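PDB 1DYP: kappa-carrageenase from Pseudoalteromonas carrageenovora, which cuts internal beta-1,4 linkages between D-galactose 4-sulfate and 3,6-anhydro-D-galactose in kappa-carrageenan, here represented by its catalytic domain of glycoside hydrolase family 16. Local coordinates for residues V40-N45 against E62-T67; P81-S86 against A249-E254; S136-V141 against D202-Y207; N178-H183 against G214-L219. The protein carries 1 engineered substitution. All blocks are in the same frame, centred on the assembly; numbering follows the deposited sequence. Where two conformers were deposited one is given.

Contact 1 of 4, residues V40-N45 against E62-T67; sequences VWSWKN and ESHQRT
Val-40 meets Arg-66 only loosely, its CA lying 4.3 Å from NH2, and its side chain turns the other way, onto Phe-245 and Pro-247. The carbonyl O of Trp-41 receives NH2 of Arg-66 at 3.0 Å along a nearly straight bond (N-H...O 166°) and lies in the guanidinium plane; a weak bond from Arg-66 NE reaches it at 3.4 Å. The indole of Trp-41 leaves on the far side and comes to about 4 Å, nearest atoms, from the side chain of Arg-234, which is important for substrate recognition. Ser-42 is the hub. With OG anti to its carbonyl carbon (chi1 -64°), that oxygen sits 2.7 Å from His-64 NE2, near the imidazole plane, and takes a weak bond from Arg-66 NE at 3.0 Å. His-64 is tied at its other nitrogen, ND1 donating to Glu-62 O at 2.9 Å, which fixes the ring's rotation. The two strands run at 85° to each other, and both pair with strand 75-95 of the family 16 jelly roll. Neutral oxygens grip the guanidinium: Trp-41 O, Thr-67 O at NH1 and, more weakly, Ser-42 OG and Gly-39 O, fixing its orientation without a carboxylate among them.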
# COMPACT_ATOMS: atom_id res chain seq x y z
N VAL A 40 -2.05 -13.41 -3.97
CA VAL A 40 -1.62 -14.79 -4.14
C VAL A 40 -0.38 -15.11 -3.32
O VAL A 40 0.52 -15.82 -3.76
CB VAL A 40 -1.36 -15.11 -5.62
CG1 VAL A 40 -2.67 -15.02 -6.39
CG2 VAL A 40 -0.34 -14.14 -6.20
N TRP A 41 -0.34 -14.56 -2.12
CA TRP A 41 0.76 -14.80 -1.20
C TRP A 41 0.14 -14.73 0.18
O TRP A 41 -1.04 -14.43 0.32
CB TRP A 41 1.83 -13.71 -1.34
CG TRP A 41 1.30 -12.33 -1.14
CD1 TRP A 41 1.16 -11.66 0.04
CD2 TRP A 41 0.78 -11.46 -2.15
NE1 TRP A 41 0.57 -10.44 -0.17
CE2 TRP A 41 0.33 -10.29 -1.51
CE3 TRP A 41 0.65 -11.57 -3.55
CZ2 TRP A 41 -0.25 -9.22 -2.21
CZ3 TRP A 41 0.07 -10.50 -4.25
CH2 TRP A 41 -0.37 -9.35 -3.58
N SER A 42 0.93 -15.05 1.20
CA SER A 42 0.42 -14.98 2.56
C SER A 42 1.41 -14.17 3.37
O SER A 42 2.61 -14.20 3.12
CB SER A 42 0.28 -16.38 3.16
OG SER A 42 -0.68 -17.14 2.45
N TRP A 43 0.88 -13.41 4.32
CA TRP A 43 1.73 -12.60 5.18
C TRP A 43 2.28 -13.48 6.29
O TRP A 43 1.60 -14.37 6.79
CB TRP A 43 0.92 -11.47 5.82
CG TRP A 43 0.20 -10.61 4.86
CD1 TRP A 43 -1.15 -10.42 4.78
CD2 TRP A 43 0.78 -9.77 3.85
NE1 TRP A 43 -1.45 -9.52 3.79
CE2 TRP A 43 -0.28 -9.10 3.20
CE3 TRP A 43 2.09 -9.52 3.43
CZ2 TRP A 43 -0.08 -8.20 2.16
CZ3 TRP A 43 2.30 -8.62 2.39
CH2 TRP A 43 1.22 -7.97 1.76
N LYS A 44 3.53 -13.24 6.66
CA LYS A 44 4.15 -13.99 7.74
C LYS A 44 4.90 -13.00 8.62
O LYS A 44 5.68 -12.19 8.13
CB LYS A 44 5.12 -15.05 7.21
CG LYS A 44 4.45 -16.17 6.42
CD LYS A 44 3.50 -16.99 7.28
CE LYS A 44 2.88 -18.12 6.47
NZ LYS A 44 1.97 -18.99 7.27
N ASN A 45 4.63 -13.06 9.92
CA ASN A 45 5.27 -12.18 10.88
C ASN A 45 6.79 -12.21 10.74
O ASN A 45 7.44 -11.18 10.89
CB ASN A 45 4.87 -12.59 12.30
CG ASN A 45 5.58 -11.78 13.36
OD1 ASN A 45 5.53 -10.55 13.36
ND2 ASN A 45 6.26 -12.47 14.27
N GLU A 62 8.19 -19.38 -1.02
CA GLU A 62 7.81 -20.29 0.05
C GLU A 62 6.48 -20.95 -0.26
O GLU A 62 5.42 -20.33 -0.13
CB GLU A 62 7.73 -19.52 1.37
CG GLU A 62 7.06 -20.30 2.49
CD GLU A 62 7.30 -19.69 3.86
OE1 GLU A 62 7.59 -18.48 3.95
OE2 GLU A 62 7.18 -20.44 4.85
N SER A 63 6.54 -22.21 -0.66
CA SER A 63 5.33 -22.95 -0.98
C SER A 63 4.51 -23.18 0.28
O SER A 63 5.05 -23.44 1.35
CB SER A 63 5.68 -24.30 -1.60
OG SER A 63 6.34 -24.11 -2.84
N HIS A 64 3.20 -23.07 0.13
CA HIS A 64 2.29 -23.27 1.24
C HIS A 64 0.89 -23.31 0.67
O HIS A 64 0.69 -23.16 -0.54
CB HIS A 64 2.41 -22.14 2.26
CG HIS A 64 1.97 -20.80 1.75
ND1 HIS A 64 2.69 -20.08 0.82
CD2 HIS A 64 0.88 -20.05 2.05
CE1 HIS A 64 2.07 -18.94 0.58
NE2 HIS A 64 0.97 -18.89 1.31
N GLN A 65 -0.09 -23.52 1.53
CA GLN A 65 -1.47 -23.54 1.10
C GLN A 65 -2.32 -22.78 2.10
O GLN A 65 -1.93 -22.62 3.25
CB GLN A 65 -2.00 -24.97 0.97
CG GLN A 65 -1.90 -25.81 2.24
CD GLN A 65 -2.85 -25.37 3.34
OE1 GLN A 65 -2.55 -25.52 4.53
NE2 GLN A 65 -4.01 -24.84 2.95
N ARG A 66 -3.46 -22.30 1.62
CA ARG A 66 -4.41 -21.60 2.47
C ARG A 66 -5.71 -21.49 1.70
O ARG A 66 -5.74 -21.72 0.49
CB ARG A 66 -3.91 -20.19 2.84
CG ARG A 66 -3.80 -19.19 1.69
CD ARG A 66 -3.76 -17.77 2.26
NE ARG A 66 -3.40 -16.73 1.30
CZ ARG A 66 -4.21 -16.23 0.37
NH1 ARG A 66 -5.45 -16.68 0.24
NH2 ARG A 66 -3.78 -15.26 -0.43
N THR A 67 -6.79 -21.19 2.41
CA THR A 67 -8.06 -21.03 1.72
C THR A 67 -7.86 -19.83 0.81
O THR A 67 -7.27 -18.82 1.20
CB THR A 67 -9.21 -20.78 2.71
OG1 THR A 67 -9.50 -22.00 3.40
CG2 THR A 67 -10.45 -20.33 1.98

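Contact 2 of 4, residues P81-S86 against A249-E254; sequences PLYYTS and ANKSAE
Tyr-84 donates its phenol OH to the carbonyl O of Ser-252 at 2.8 Å, the one hydrogen bond between the two segments. The donor is tilted 26° from the carbonyl plane, and the acceptor lies near the plane of the phenol ring. The same OH also rests 3.1 Å from Lys-251 C, so the tip of the tyrosine is set against the peptide itself. Beside it, Tyr-83 offers a ring face to the lysine: CD of Lys-251 stands 3.8 Å from the ring centroid, 21° off the normal, and 3.6 Å from CD1, a CH-pi contact in the conformer described; a second conformer was modelled, so it may not be permanent. The lysine chain runs extended beyond CG and crosses the ring obliquely. Two turns shape the acceptor loop. An Asx turn brings Ser-252 N to Asn-250 OD1 at 3.0 Å (168°), and an ST turn follows, with Glu-254 N bonded to Ser-252 OG. Further out, His-237 and Phe-256 pack against the Tyr-84 ring. The contact thereby packs the surface loop between strands 244-247 and 258-270 against strand 75-95, beside strand 54-70, whose Arg-61 bonds Lys-251 O.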
# COMPACT_ATOMS: atom_id res chain seq x y z
N PRO A 81 -2.80 -24.04 -3.30
CA PRO A 81 -1.34 -23.86 -3.31
C PRO A 81 -0.87 -22.48 -3.76
O PRO A 81 -1.28 -21.98 -4.81
CB PRO A 81 -0.86 -24.97 -4.24
CG PRO A 81 -1.99 -25.09 -5.21
CD PRO A 81 -3.21 -25.01 -4.33
N LEU A 82 -0.01 -21.88 -2.94
CA LEU A 82 0.58 -20.58 -3.25
C LEU A 82 2.08 -20.78 -3.17
O LEU A 82 2.56 -21.76 -2.60
CB LEU A 82 0.10 -19.51 -2.27
CG LEU A 82 -1.39 -19.20 -2.41
CD1 LEU A 82 -1.79 -18.11 -1.42
CD2 LEU A 82 -1.70 -18.75 -3.84
N TYR A 83 2.84 -19.85 -3.73
CA TYR A 83 4.28 -20.03 -3.81
C TYR A 83 5.19 -19.01 -3.14
O TYR A 83 6.40 -19.21 -3.07
CB TYR A 83 4.64 -20.17 -5.28
CG TYR A 83 3.69 -21.10 -6.00
CD1 TYR A 83 3.76 -22.48 -5.83
CD2 TYR A 83 2.65 -20.59 -6.78
CE1 TYR A 83 2.82 -23.33 -6.41
CE2 TYR A 83 1.71 -21.43 -7.37
CZ TYR A 83 1.80 -22.79 -7.18
OH TYR A 83 0.86 -23.63 -7.75
N TYR A 84 4.61 -17.91 -2.66
CA TYR A 84 5.39 -16.87 -2.02
C TYR A 84 4.72 -16.33 -0.77
O TYR A 84 3.50 -16.32 -0.66
CB TYR A 84 5.62 -15.69 -2.98
CG TYR A 84 6.31 -16.05 -4.26
CD1 TYR A 84 5.60 -16.59 -5.34
CD2 TYR A 84 7.69 -15.89 -4.39
CE1 TYR A 84 6.25 -16.95 -6.51
CE2 TYR A 84 8.35 -16.26 -5.56
CZ TYR A 84 7.62 -16.79 -6.62
OH TYR A 84 8.27 -17.17 -7.77
N THR A 85 5.54 -15.90 0.19
CA THR A 85 5.03 -15.30 1.41
C THR A 85 5.67 -13.92 1.44
O THR A 85 6.71 -13.71 0.80
CB THR A 85 5.42 -16.08 2.69
OG1 THR A 85 6.84 -16.21 2.77
CG2 THR A 85 4.75 -17.45 2.70
N SER A 86 5.07 -12.97 2.13
CA SER A 86 5.66 -11.65 2.16
C SER A 86 5.47 -10.96 3.51
O SER A 86 4.96 -11.56 4.45
CB SER A 86 5.08 -10.78 1.05
OG SER A 86 5.91 -9.66 0.81
N ALA A 249 2.44 -19.45 -13.71
CA ALA A 249 3.21 -20.69 -13.73
C ALA A 249 4.67 -20.44 -13.37
O ALA A 249 5.45 -21.37 -13.23
CB ALA A 249 3.10 -21.36 -15.09
N ASN A 250 5.03 -19.17 -13.25
CA ASN A 250 6.40 -18.82 -12.90
C ASN A 250 6.53 -18.72 -11.39
O ASN A 250 6.08 -17.76 -10.78
CB ASN A 250 6.81 -17.48 -13.52
CG ASN A 250 8.26 -17.11 -13.20
OD1 ASN A 250 8.74 -17.37 -12.10
ND2 ASN A 250 8.94 -16.49 -14.16
N LYS A 251 7.15 -19.74 -10.80
CA LYS A 251 7.36 -19.76 -9.36
C LYS A 251 8.85 -19.92 -9.10
O LYS A 251 9.28 -20.70 -8.24
CB LYS A 251 6.57 -20.90 -8.71
CG LYS A 251 6.57 -22.20 -9.48
CD LYS A 251 5.55 -23.18 -8.91
CE LYS A 251 5.36 -24.39 -9.81
NZ LYS A 251 4.29 -25.30 -9.32
N SER A 252 9.64 -19.16 -9.85
CA SER A 252 11.09 -19.20 -9.73
C SER A 252 11.56 -18.68 -8.38
O SER A 252 10.96 -17.76 -7.81
CB SER A 252 11.73 -18.36 -10.84
OG SER A 252 13.14 -18.34 -10.71
N ALA A 253 12.64 -19.27 -7.89
CA ALA A 253 13.23 -18.86 -6.62
C ALA A 253 14.32 -17.82 -6.89
O ALA A 253 14.80 -17.16 -5.97
CB ALA A 253 13.83 -20.07 -5.91
N GLU A 254 14.70 -17.68 -8.16
CA GLU A 254 15.73 -16.71 -8.52
C GLU A 254 15.23 -15.31 -8.24
O GLU A 254 14.10 -14.96 -8.60
CB GLU A 254 16.08 -16.84 -10.01
CG GLU A 254 16.44 -18.25 -10.45
CD GLU A 254 16.90 -18.30 -11.90
OE1 GLU A 254 16.26 -17.65 -12.75
OE2 GLU A 254 17.91 -18.99 -12.18

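Contact 3 of 4, residues S136-V141 against D202-Y207; sequences SEIDVV and DKITWY
In Trp-206, chi1 (-71°) sets CG anti to the carbonyl carbon, and chi2 (-104°) then turns the ring so that NE1 meets Asp-139 O. Ile-138 and Ile-204 both set CG1 anti to the carbonyl carbon, and their side chains reach toward each other tip to tip. The axes of the two strands approach to 9.8 Å, as expected for the two facing sheets of the family 16 jelly-roll sandwich. Strand 133-139 carries Glu-137, the nucleophile, and Asp-139, also of the active site. It runs into a classic beta bulge in which Val-140 and Val-141 both face Phe-117, and the contact grips the chain at this irregularity; the proton donor Glu-142 follows just past it, on strand 141-142. Trp-206 NE1 donates to Asp-139 O at 2.8 Å with an N-H...O angle of 151°. The oxygen stays close to the indole plane, whereas the donor stands above the carbonyl plane. Next to it Val-140 O lies at the same edge of the ring, 3.1 Å from CD1, so two successive carbonyls line the pyrrole edge. Earlier along both strands the CD1 atoms of Ile-138 and Ile-204 are 4.0 Å apart, and Ile-138 CG2 comes 4.4 Å from Trp-206 CZ2. The bond to the backbone of Asp-139 is consistent with a second-shell role, while OD2 of its carboxylate has a weak bond to His-157 ND1. His-154 also bonds Val-140 O, and a water donates both to that oxygen at 3.0 Å and to Tyr-207 O at 2.7 Å.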
# COMPACT_ATOMS: atom_id res chain seq x y z
N SER A 136 -12.45 2.72 1.24
CA SER A 136 -11.54 3.79 0.84
C SER A 136 -10.10 3.30 0.94
O SER A 136 -9.71 2.72 1.95
CB SER A 136 -11.70 5.02 1.74
OG SER A 136 -13.00 5.58 1.66
N GLU A 137 -9.32 3.55 -0.10
CA GLU A 137 -7.92 3.15 -0.12
C GLU A 137 -7.09 4.22 -0.80
O GLU A 137 -7.37 4.62 -1.93
CB GLU A 137 -7.75 1.83 -0.89
CG GLU A 137 -6.30 1.36 -0.99
CD GLU A 137 -6.14 0.17 -1.92
OE1 GLU A 137 -7.10 -0.62 -2.04
OE2 GLU A 137 -5.05 0.01 -2.52
N ILE A 138 -6.07 4.70 -0.10
CA ILE A 138 -5.17 5.70 -0.66
C ILE A 138 -3.80 5.05 -0.75
O ILE A 138 -3.24 4.61 0.25
CB ILE A 138 -5.07 6.97 0.21
CG1 ILE A 138 -6.42 7.68 0.28
CG2 ILE A 138 -4.01 7.91 -0.39
CD1 ILE A 138 -6.42 8.96 1.11
N ASP A 139 -3.27 4.97 -1.96
CA ASP A 139 -1.96 4.37 -2.16
C ASP A 139 -0.94 5.49 -2.30
O ASP A 139 -0.89 6.18 -3.32
CB ASP A 139 -2.00 3.50 -3.41
CG ASP A 139 -3.13 2.50 -3.36
OD1 ASP A 139 -3.08 1.60 -2.50
OD2 ASP A 139 -4.08 2.63 -4.17
N VAL A 140 -0.13 5.68 -1.26
CA VAL A 140 0.87 6.75 -1.29
C VAL A 140 1.82 6.46 -2.43
O VAL A 140 2.17 7.35 -3.20
CB VAL A 140 1.63 6.83 0.04
CG1 VAL A 140 2.60 8.00 0.00
CG2 VAL A 140 0.65 6.99 1.19
N VAL A 141 2.24 5.21 -2.54
CA VAL A 141 3.09 4.79 -3.63
C VAL A 141 3.09 3.27 -3.76
O VAL A 141 2.98 2.55 -2.78
CB VAL A 141 4.57 5.26 -3.47
CG1 VAL A 141 5.22 4.58 -2.27
CG2 VAL A 141 5.34 4.95 -4.74
N ASP A 202 -10.88 17.72 1.10
CA ASP A 202 -11.10 18.16 -0.28
C ASP A 202 -10.08 17.69 -1.32
O ASP A 202 -10.43 17.53 -2.49
CB ASP A 202 -11.17 19.68 -0.34
CG ASP A 202 -12.23 20.25 0.59
OD1 ASP A 202 -13.38 19.78 0.52
OD2 ASP A 202 -11.90 21.17 1.37
N LYS A 203 -8.84 17.49 -0.90
CA LYS A 203 -7.79 17.11 -1.85
C LYS A 203 -6.82 16.06 -1.34
O LYS A 203 -6.66 15.88 -0.13
CB LYS A 203 -6.96 18.34 -2.24
CG LYS A 203 -7.76 19.52 -2.75
CD LYS A 203 -8.19 19.35 -4.19
CE LYS A 203 -8.99 20.56 -4.64
NZ LYS A 203 -9.35 20.49 -6.07
N ILE A 204 -6.18 15.37 -2.28
CA ILE A 204 -5.18 14.37 -1.97
C ILE A 204 -4.01 14.74 -2.88
O ILE A 204 -4.17 14.82 -4.10
CB ILE A 204 -5.67 12.94 -2.29
CG1 ILE A 204 -6.97 12.67 -1.54
CG2 ILE A 204 -4.61 11.92 -1.87
CD1 ILE A 204 -7.62 11.35 -1.89
N THR A 205 -2.85 15.00 -2.28
CA THR A 205 -1.67 15.40 -3.02
C THR A 205 -0.51 14.46 -2.70
O THR A 205 -0.17 14.27 -1.54
CB THR A 205 -1.27 16.84 -2.66
OG1 THR A 205 -2.39 17.70 -2.88
CG2 THR A 205 -0.09 17.30 -3.52
N TRP A 206 0.09 13.89 -3.74
CA TRP A 206 1.19 12.95 -3.58
C TRP A 206 2.55 13.59 -3.83
O TRP A 206 2.69 14.46 -4.70
CB TRP A 206 1.03 11.78 -4.55
CG TRP A 206 -0.09 10.82 -4.24
CD1 TRP A 206 0.05 9.57 -3.70
CD2 TRP A 206 -1.48 10.96 -4.57
NE1 TRP A 206 -1.16 8.92 -3.69
CE2 TRP A 206 -2.12 9.75 -4.22
CE3 TRP A 206 -2.24 11.99 -5.13
CZ2 TRP A 206 -3.49 9.54 -4.41
CZ3 TRP A 206 -3.62 11.78 -5.33
CH2 TRP A 206 -4.22 10.56 -4.97
N TYR A 207 3.55 13.13 -3.09
CA TYR A 207 4.91 13.66 -3.20
C TYR A 207 5.96 12.56 -3.30
O TYR A 207 5.81 11.49 -2.73
CB TYR A 207 5.26 14.51 -1.98
CG TYR A 207 4.33 15.66 -1.70
CD1 TYR A 207 3.08 15.44 -1.12
CD2 TYR A 207 4.71 16.97 -1.98
CE1 TYR A 207 2.22 16.51 -0.84
CE2 TYR A 207 3.86 18.04 -1.71
CZ TYR A 207 2.62 17.81 -1.14
OH TYR A 207 1.79 18.86 -0.85
O HOH W 1 4.55 9.14 -3.24

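Contact 4 of 4, residues N178-H183 against G214-L219; sequences NHNGYH and GEKDNL. With CD (cadmium ion), chain B.
Lys-216 gives its ammonium to the carbonyl O of His-179, NZ to O being 2.8 Å, with the donor 38° out of the carbonyl plane. The same NZ bonds the carbonyls of Gln-176 and Pro-175, so three backbone oxygens around the short helix 175-178 gather on one charge. A water is the fourth neighbour of NZ, at 2.9 Å. That water donates in turn to Glu-215 O at 2.8 Å and to Asn-180 OD1 at 3.3 Å, linking the lysine, the asparagine and the strand backbone. Asn-180 OD1 also takes a weak bond from Glu-215 N at 3.4 Å, while its ND2 is held by His-154 O, which orients the amide plane.

The packing follows from these bonds. The Lys-216 chain bends at chi2 (-67°), and it slides past Asn-180 in the opposite direction: CE lies 3.3 Å from OD1, and CG 3.6 Å from ND2. Gly-214 presents its CA to the amide without a side chain intervening. Trp-206 borders both Asn-180 and Lys-216. Glu-215 points the other way, its extended chain delivering OE1 and OE2 to a cadmium ion at 2.4 Å each, with a water and two atoms from outside the two segments as further ligands. Strand 181-183 pairs with 151-162 and strand 211-217 with 203-208, so the contact joins facing layers of the jelly roll. On the face turned to 178-183, neutral backbone carbonyls and a water meet the lysine charge, an arrangement that would favour the charged ammonium and ties the end of helix 175-178 to strand 211-217.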
# COMPACT_ATOMS: atom_id res chain seq x y z
N ASN A 178 -8.79 8.15 -10.13
CA ASN A 178 -8.02 7.21 -9.31
C ASN A 178 -6.57 6.91 -9.65
O ASN A 178 -5.92 6.15 -8.93
CB ASN A 178 -8.78 5.88 -9.24
CG ASN A 178 -10.15 6.01 -8.60
OD1 ASN A 178 -10.93 6.90 -8.94
ND2 ASN A 178 -10.45 5.10 -7.68
N HIS A 179 -6.04 7.47 -10.73
CA HIS A 179 -4.66 7.16 -11.09
C HIS A 179 -3.72 8.34 -11.28
O HIS A 179 -4.06 9.35 -11.89
CB HIS A 179 -4.62 6.31 -12.37
CG HIS A 179 -3.24 5.99 -12.85
ND1 HIS A 179 -2.30 5.37 -12.06
CD2 HIS A 179 -2.65 6.17 -14.06
CE1 HIS A 179 -1.19 5.18 -12.75
NE2 HIS A 179 -1.38 5.66 -13.97
N ASN A 180 -2.52 8.19 -10.72
CA ASN A 180 -1.45 9.17 -10.87
C ASN A 180 -0.22 8.34 -11.21
O ASN A 180 0.34 7.68 -10.34
CB ASN A 180 -1.16 9.92 -9.56
CG ASN A 180 -2.27 10.85 -9.15
OD1 ASN A 180 -2.53 11.88 -9.79
ND2 ASN A 180 -2.94 10.51 -8.06
N GLY A 181 0.17 8.36 -12.48
CA GLY A 181 1.34 7.62 -12.91
C GLY A 181 2.51 8.58 -12.92
O GLY A 181 2.34 9.75 -13.26
N TYR A 182 3.69 8.10 -12.56
CA TYR A 182 4.85 8.98 -12.51
C TYR A 182 6.13 8.28 -12.95
O TYR A 182 6.36 7.11 -12.64
CB TYR A 182 5.03 9.49 -11.08
CG TYR A 182 6.18 10.45 -10.86
CD1 TYR A 182 6.21 11.70 -11.49
CD2 TYR A 182 7.20 10.14 -9.97
CE1 TYR A 182 7.22 12.61 -11.22
CE2 TYR A 182 8.22 11.05 -9.69
CZ TYR A 182 8.22 12.29 -10.32
OH TYR A 182 9.20 13.20 -10.02
N HIS A 183 6.96 9.01 -13.69
CA HIS A 183 8.23 8.47 -14.12
C HIS A 183 9.26 9.04 -13.15
O HIS A 183 9.57 10.23 -13.17
CB HIS A 183 8.55 8.90 -15.56
CG HIS A 183 9.85 8.37 -16.06
ND1 HIS A 183 11.05 9.01 -15.87
CD2 HIS A 183 10.14 7.21 -16.70
CE1 HIS A 183 12.03 8.28 -16.36
NE2 HIS A 183 11.51 7.18 -16.87
N GLY A 214 1.22 13.91 -7.90
CA GLY A 214 -0.17 13.57 -8.08
C GLY A 214 -1.10 14.43 -7.25
O GLY A 214 -0.71 14.96 -6.21
N GLU A 215 -2.31 14.61 -7.75
CA GLU A 215 -3.33 15.37 -7.04
C GLU A 215 -4.69 14.96 -7.58
O GLU A 215 -4.88 14.86 -8.79
CB GLU A 215 -3.19 16.89 -7.20
CG GLU A 215 -4.27 17.63 -6.38
CD GLU A 215 -4.31 19.13 -6.59
OE1 GLU A 215 -3.94 19.60 -7.68
OE2 GLU A 215 -4.74 19.84 -5.66
N LYS A 216 -5.61 14.71 -6.66
CA LYS A 216 -6.97 14.31 -7.01
C LYS A 216 -7.90 14.96 -6.00
O LYS A 216 -7.48 15.37 -4.92
CB LYS A 216 -7.14 12.80 -6.89
CG LYS A 216 -6.24 11.96 -7.78
CD LYS A 216 -6.58 12.15 -9.25
CE LYS A 216 -5.76 11.19 -10.10
NZ LYS A 216 -5.87 11.49 -11.56
N ASP A 217 -9.18 15.05 -6.35
CA ASP A 217 -10.14 15.59 -5.41
C ASP A 217 -10.51 14.43 -4.51
O ASP A 217 -10.61 13.28 -4.96
CB ASP A 217 -11.36 16.12 -6.15
CG ASP A 217 -11.09 17.43 -6.83
OD1 ASP A 217 -10.84 18.42 -6.11
OD2 ASP A 217 -11.11 17.48 -8.08
N ASN A 218 -10.68 14.70 -3.22
CA ASN A 218 -11.02 13.64 -2.30
C ASN A 218 -12.52 13.40 -2.34
O ASN A 218 -13.27 13.94 -1.53
CB ASN A 218 -10.60 13.98 -0.87
CG ASN A 218 -10.76 12.81 0.06
OD1 ASN A 218 -11.44 11.84 -0.28
ND2 ASN A 218 -10.16 12.89 1.24
N LEU A 219 -12.93 12.59 -3.30
CA LEU A 219 -14.34 12.27 -3.49
C LEU A 219 -14.81 11.12 -2.63
O LEU A 219 -15.90 11.17 -2.04
CB LEU A 219 -14.60 11.91 -4.96
CG LEU A 219 -14.18 12.92 -6.03
CD1 LEU A 219 -14.36 12.29 -7.40
CD2 LEU A 219 -15.00 14.19 -5.90
CD CD B . -5.08 21.66 -7.11
O HOH W 2 -4.41 13.97 -11.45
O HOH W 3 -3.03 22.55 -6.38

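The four contacts form two groups on opposite sides of the chain's centre. Contacts 1 and 2, with centres 10 Å apart, share neighbouring strands 54-70 and 75-95 and touch directly, Glu-62 OE1 being 2.7 Å from Thr-85 OG1. Contacts 3 and 4 lie 7 Å apart between centres and meet through adjacent strands 203-208 and 211-217, including the salt bridge between Lys-203 and Asp-217. About 30 Å separates the two groups' centres. Along the chain, contact 1 closes first; contacts 3 and 4 interleave, and both fall within the long interval that contact 2 spans. Contact 3 alone holds catalytic residues; contact 1 nears Arg-234, and contacts 2 and 4 are packing around these regions of one jelly roll.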